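PDB 6GT9: putative sugar binding protein from Geobacillus stearothermophilus, which binds galactose and, as a glucose-galactose binding protein, probably serves a three-component sensing system linked to galactan utilization. Local coordinates for residues T150-L163 against E182-I195. Residues are numbered along the deposited sequence; the frame is centred on the assembly and turned at random.
With GAL (beta-D-galactopyranose), chain E.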
loop_
_atom_site.group_PDB
_atom_site.type_symbol
_atom_site.label_atom_id
_atom_site.label_comp_id
_atom_site.label_asym_id
_atom_site.label_seq_id
_atom_site.Cartn_x
_atom_site.Cartn_y
_atom_site.Cartn_z
ATOM N N THR A 150 -22.979 -3.262 6.380
ATOM C CA THR A 150 -23.792 -4.435 6.085
ATOM C C THR A 150 -24.539 -4.964 7.306
ATOM O O THR A 150 -25.139 -6.042 7.228
ATOM C CB THR A 150 -22.930 -5.553 5.513
ATOM O OG1 THR A 150 -22.077 -6.057 6.552
ATOM C CG2 THR A 150 -22.106 -5.045 4.337
ATOM N N LYS A 151 -24.471 -4.254 8.435
ATOM C CA LYS A 151 -25.145 -4.645 9.673
ATOM C C LYS A 151 -24.813 -6.082 10.065
ATOM O O LYS A 151 -25.663 -6.833 10.552
ATOM C CB LYS A 151 -26.654 -4.436 9.557
ATOM C CG LYS A 151 -27.073 -2.969 9.600
ATOM C CD LYS A 151 -28.547 -2.826 9.959
ATOM C CE LYS A 151 -28.778 -1.628 10.884
ATOM N NZ LYS A 151 -29.725 -1.909 12.017
ATOM N N GLY A 152 -23.565 -6.475 9.834
ATOM C CA GLY A 152 -23.078 -7.761 10.287
ATOM C C GLY A 152 -23.426 -8.947 9.417
ATOM O O GLY A 152 -23.243 -10.089 9.859
ATOM N N LYS A 153 -23.899 -8.724 8.190
ATOM C CA LYS A 153 -24.356 -9.799 7.314
ATOM C C LYS A 153 -23.754 -9.623 5.921
ATOM O O LYS A 153 -24.117 -8.691 5.195
ATOM C CB LYS A 153 -25.884 -9.812 7.267
ATOM C CG LYS A 153 -26.494 -10.006 8.658
ATOM C CD LYS A 153 -27.934 -9.535 8.740
ATOM C CE LYS A 153 -28.046 -8.012 8.682
ATOM N NZ LYS A 153 -29.456 -7.573 8.933
ATOM N N ALA A 154 -22.848 -10.522 5.537
ATOM C CA ALA A 154 -22.163 -10.386 4.258
ATOM C C ALA A 154 -21.439 -11.675 3.914
ATOM O O ALA A 154 -20.890 -12.342 4.795
ATOM C CB ALA A 154 -21.159 -9.221 4.280
ATOM N N THR A 155 -21.439 -12.008 2.622
ATOM C CA THR A 155 -20.649 -13.095 2.067
ATOM C C THR A 155 -19.486 -12.446 1.319
ATOM O O THR A 155 -19.680 -11.867 0.244
ATOM C CB THR A 155 -21.492 -13.979 1.146
ATOM O OG1 THR A 155 -22.583 -14.542 1.894
ATOM C CG2 THR A 155 -20.643 -15.105 0.567
ATOM N N VAL A 156 -18.284 -12.543 1.887
ATOM C CA VAL A 156 -17.167 -11.673 1.538
ATOM C C VAL A 156 -16.144 -12.430 0.708
ATOM O O VAL A 156 -15.748 -13.547 1.061
ATOM C CB VAL A 156 -16.497 -11.098 2.798
ATOM C CG1 VAL A 156 -15.316 -10.229 2.416
ATOM C CG2 VAL A 156 -17.516 -10.316 3.620
ATOM N N ALA A 157 -15.683 -11.798 -0.364
ATOM C CA ALA A 157 -14.455 -12.181 -1.043
ATOM C C ALA A 157 -13.432 -11.065 -0.899
ATOM O O ALA A 157 -13.784 -9.882 -0.865
ATOM C CB ALA A 157 -14.697 -12.473 -2.528
ATOM N N ILE A 158 -12.158 -11.457 -0.852
ATOM C CA ILE A 158 -11.037 -10.546 -0.650
ATOM C C ILE A 158 -10.141 -10.627 -1.867
ATOM O O ILE A 158 -9.785 -11.725 -2.313
ATOM C CB ILE A 158 -10.226 -10.886 0.613
ATOM C CG1 ILE A 158 -11.085 -10.721 1.858
ATOM C CG2 ILE A 158 -8.943 -10.011 0.684
ATOM C CD1 ILE A 158 -10.355 -11.040 3.170
ATOM N N ILE A 159 -9.802 -9.475 -2.420
ATOM C CA ILE A 159 -8.731 -9.370 -3.399
ATOM C C ILE A 159 -7.589 -8.597 -2.746
ATOM O O ILE A 159 -7.788 -7.496 -2.220
ATOM C CB ILE A 159 -9.241 -8.730 -4.696
ATOM C CG1 ILE A 159 -10.377 -9.615 -5.236
ATOM C CG2 ILE A 159 -8.129 -8.576 -5.710
ATOM C CD1 ILE A 159 -10.889 -9.233 -6.559
ATOM N N THR A 160 -6.402 -9.195 -2.742
ATOM C CA THR A 160 -5.245 -8.629 -2.072
ATOM C C THR A 160 -4.097 -8.535 -3.073
ATOM O O THR A 160 -4.036 -9.294 -4.043
ATOM C CB THR A 160 -4.866 -9.474 -0.830
ATOM O OG1 THR A 160 -3.880 -8.794 -0.044
ATOM C CG2 THR A 160 -4.338 -10.848 -1.226
ATOM N N GLY A 161 -3.200 -7.577 -2.849
ATOM C CA GLY A 161 -2.091 -7.392 -3.780
ATOM C C GLY A 161 -1.228 -8.632 -3.931
ATOM O O GLY A 161 -0.826 -8.989 -5.041
ATOM N N SER A 162 -0.930 -9.302 -2.820
ATOM C CA SER A 162 -0.190 -10.558 -2.815
ATOM C C SER A 162 -0.316 -11.165 -1.428
ATOM O O SER A 162 -0.599 -10.463 -0.458
ATOM C CB SER A 162 1.290 -10.359 -3.186
ATOM O OG SER A 162 1.963 -9.546 -2.243
ATOM N N LEU A 163 -0.080 -12.474 -1.345
ATOM C CA LEU A 163 -0.155 -13.184 -0.073
ATOM C C LEU A 163 1.134 -13.109 0.729
ATOM O O LEU A 163 1.139 -13.515 1.897
ATOM C CB LEU A 163 -0.502 -14.653 -0.307
ATOM C CG LEU A 163 -1.863 -14.871 -0.953
ATOM C CD1 LEU A 163 -2.052 -16.334 -1.333
ATOM C CD2 LEU A 163 -2.962 -14.397 -0.020
ATOM N N GLU A 182 -18.577 -11.041 14.169
ATOM C CA GLU A 182 -19.834 -10.976 13.419
ATOM C C GLU A 182 -20.090 -12.354 12.813
ATOM O O GLU A 182 -19.484 -12.724 11.802
ATOM C CB GLU A 182 -19.796 -9.885 12.351
ATOM C CG GLU A 182 -19.661 -8.460 12.889
ATOM C CD GLU A 182 -21.003 -7.847 13.269
ATOM O OE1 GLU A 182 -21.086 -6.608 13.438
ATOM O OE2 GLU A 182 -21.980 -8.609 13.395
ATOM N N LYS A 183 -21.008 -13.110 13.437
ATOM C CA LYS A 183 -21.307 -14.467 12.980
ATOM C C LYS A 183 -21.824 -14.485 11.550
ATOM O O LYS A 183 -21.632 -15.476 10.836
ATOM C CB LYS A 183 -22.343 -15.121 13.901
ATOM C CG LYS A 183 -21.800 -15.760 15.174
ATOM C CD LYS A 183 -22.946 -16.231 16.105
ATOM C CE LYS A 183 -23.754 -17.408 15.531
ATOM N NZ LYS A 183 -24.853 -17.028 14.579
ATOM N N GLY A 184 -22.504 -13.420 11.123
ATOM C CA GLY A 184 -23.111 -13.347 9.812
ATOM C C GLY A 184 -22.209 -12.867 8.695
ATOM O O GLY A 184 -22.666 -12.697 7.559
ATOM N N ILE A 185 -20.937 -12.623 8.980
ATOM C CA ILE A 185 -19.952 -12.303 7.953
ATOM C C ILE A 185 -19.062 -13.517 7.773
ATOM O O ILE A 185 -18.438 -13.982 8.735
ATOM C CB ILE A 185 -19.115 -11.071 8.318
ATOM C CG1 ILE A 185 -19.995 -9.823 8.301
ATOM C CG2 ILE A 185 -17.973 -10.921 7.326
ATOM C CD1 ILE A 185 -19.332 -8.623 8.872
ATOM N N ARG A 186 -18.985 -14.013 6.541
ATOM C CA ARG A 186 -18.128 -15.134 6.194
ATOM C C ARG A 186 -17.279 -14.752 5.006
ATOM O O ARG A 186 -17.793 -14.200 4.028
ATOM C CB ARG A 186 -18.927 -16.387 5.833
ATOM C CG ARG A 186 -19.662 -16.992 7.013
ATOM C CD ARG A 186 -21.104 -17.323 6.672
ATOM N NE ARG A 186 -21.744 -18.173 7.676
ATOM C CZ ARG A 186 -22.718 -17.773 8.492
ATOM N NH1 ARG A 186 -23.192 -16.524 8.437
ATOM N NH2 ARG A 186 -23.242 -18.631 9.366
ATOM N N ILE A 187 -15.996 -15.089 5.086
ATOM C CA ILE A 187 -15.050 -14.883 4.002
ATOM C C ILE A 187 -14.922 -16.192 3.247
ATOM O O ILE A 187 -14.476 -17.201 3.810
ATOM C CB ILE A 187 -13.688 -14.428 4.536
ATOM C CG1 ILE A 187 -13.864 -13.209 5.450
ATOM C CG2 ILE A 187 -12.760 -14.165 3.376
ATOM C CD1 ILE A 187 -12.612 -12.850 6.208
ATOM N N VAL A 188 -15.291 -16.182 1.973
ATOM C CA VAL A 188 -15.346 -17.405 1.179
ATOM C C VAL A 188 -14.263 -17.471 0.123
ATOM O O VAL A 188 -14.154 -18.495 -0.570
ATOM C CB VAL A 188 -16.729 -17.585 0.532
ATOM C CG1 VAL A 188 -17.805 -17.566 1.604
ATOM C CG2 VAL A 188 -16.975 -16.500 -0.490
ATOM N N ALA A 189 -13.464 -16.420 -0.039
ATOM C CA ALA A 189 -12.451 -16.424 -1.082
ATOM C C ALA A 189 -11.450 -15.312 -0.809
ATOM O O ALA A 189 -11.827 -14.227 -0.355
ATOM C CB ALA A 189 -13.092 -16.253 -2.468
ATOM N N ILE A 190 -10.173 -15.609 -1.059
ATOM C CA ILE A 190 -9.078 -14.640 -1.019
ATOM C C ILE A 190 -8.210 -14.907 -2.245
ATOM O O ILE A 190 -7.721 -16.028 -2.420
ATOM C CB ILE A 190 -8.240 -14.751 0.275
ATOM C CG1 ILE A 190 -9.141 -14.671 1.514
ATOM C CG2 ILE A 190 -7.157 -13.675 0.330
ATOM C CD1 ILE A 190 -8.410 -14.765 2.843
ATOM N N GLU A 191 -8.042 -13.898 -3.106
ATOM C CA GLU A 191 -7.266 -14.033 -4.336
ATOM C C GLU A 191 -6.294 -12.864 -4.488
ATOM O O GLU A 191 -6.514 -11.772 -3.966
ATOM C CB GLU A 191 -8.175 -14.107 -5.574
ATOM C CG GLU A 191 -9.216 -15.230 -5.519
ATOM C CD GLU A 191 -8.635 -16.610 -5.803
ATOM O OE1 GLU A 191 -7.478 -16.689 -6.276
ATOM O OE2 GLU A 191 -9.338 -17.617 -5.551
ATOM N N GLU A 192 -5.218 -13.110 -5.235
ATOM C CA GLU A 192 -4.157 -12.138 -5.474
ATOM C C GLU A 192 -4.355 -11.425 -6.806
ATOM O O GLU A 192 -4.659 -12.054 -7.824
ATOM C CB GLU A 192 -2.796 -12.825 -5.477
ATOM C CG GLU A 192 -2.452 -13.500 -4.174
ATOM C CD GLU A 192 -1.142 -14.255 -4.253
ATOM O OE1 GLU A 192 -1.160 -15.426 -4.693
ATOM O OE2 GLU A 192 -0.096 -13.676 -3.887
ATOM N N SER A 193 -4.141 -10.113 -6.800
ATOM C CA SER A 193 -4.256 -9.302 -8.006
ATOM C C SER A 193 -2.909 -8.927 -8.617
ATOM O O SER A 193 -2.885 -8.412 -9.737
ATOM C CB SER A 193 -5.028 -8.016 -7.697
ATOM O OG SER A 193 -4.244 -7.169 -6.853
ATOM N N HIS A 194 -1.805 -9.136 -7.902
ATOM C CA HIS A 194 -0.482 -8.664 -8.341
ATOM C C HIS A 194 -0.524 -7.187 -8.732
ATOM O O HIS A 194 0.124 -6.747 -9.686
ATOM C CB HIS A 194 0.055 -9.557 -9.457
ATOM C CG HIS A 194 0.204 -10.977 -9.020
ATOM N ND1 HIS A 194 -0.686 -11.967 -9.380
ATOM C CD2 HIS A 194 1.074 -11.550 -8.155
ATOM C CE1 HIS A 194 -0.337 -13.101 -8.799
ATOM N NE2 HIS A 194 0.728 -12.875 -8.050
ATOM N N ILE A 195 -1.279 -6.418 -7.935
ATOM C CA ILE A 195 -1.491 -4.971 -8.009
ATOM C C ILE A 195 -1.717 -4.432 -9.419
ATOM O O ILE A 195 -1.314 -3.307 -9.732
ATOM C CB ILE A 195 -0.347 -4.204 -7.307
ATOM C CG1 ILE A 195 1.001 -4.361 -8.006
ATOM C CG2 ILE A 195 -0.230 -4.622 -5.842
ATOM C CD1 ILE A 195 2.023 -3.389 -7.445
HETATM C C1 GAL E . -1.419 0.568 -2.053
HETATM C C2 GAL E . -0.157 0.151 -1.324
HETATM C C3 GAL E . 1.084 0.278 -2.225
HETATM C C4 GAL E . 0.888 -0.522 -3.502
HETATM C C5 GAL E . -0.425 -0.147 -4.169
HETATM C C6 GAL E . -0.762 -1.051 -5.357
HETATM O O1 GAL E . -2.536 0.410 -1.202
HETATM O O2 GAL E . 0.057 0.965 -0.163
HETATM O O3 GAL E . 2.191 -0.281 -1.586
HETATM O O4 GAL E . 0.892 -1.924 -3.215
HETATM O O5 GAL E . -1.584 -0.228 -3.244
HETATM O O6 GAL E . -1.757 -0.467 -6.168
HETATM O O HOH W 1 -23.176 -10.876 12.322
#
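V156 N donates to R186 O and V188 N to V156 O, both at 2.8 Å, within a parallel ladder between strands 154-160 and 185-192. At V188 the register slips by one residue, a beta bulge: I158 N takes A189 O, whereas A189 N has no partner in the model. At the last rung, E192 turns its carboxylate to the loop after strand 154-160, where OE2 accepts L163 N at 2.8 Å, met from above the carboxylate plane. L163 crosses this side chain at about a right angle, CG lying 3.4 Å from E192 CD. At the other end a water joins G152 O, E182 OE2 and G184 N. I158 and I190 run alongside each other, while I158 CG1, set beside the backbone N by chi1 -64°, extends CD1 to I187 CG2 at 3.9 Å. Helix 166-179 packs on this face through I187 and I190; on the other, A157 CB meets A189 CB at 4.1 Å and helix 197-210 touches A157 and E191. Past the strand ends, I195 CG2 sits 3.6 Å from C6 of galactose. The strands and helix 166-179 form a beta-alpha-beta unit at the sheet edge in one lobe of a periplasmic-binding-protein fold.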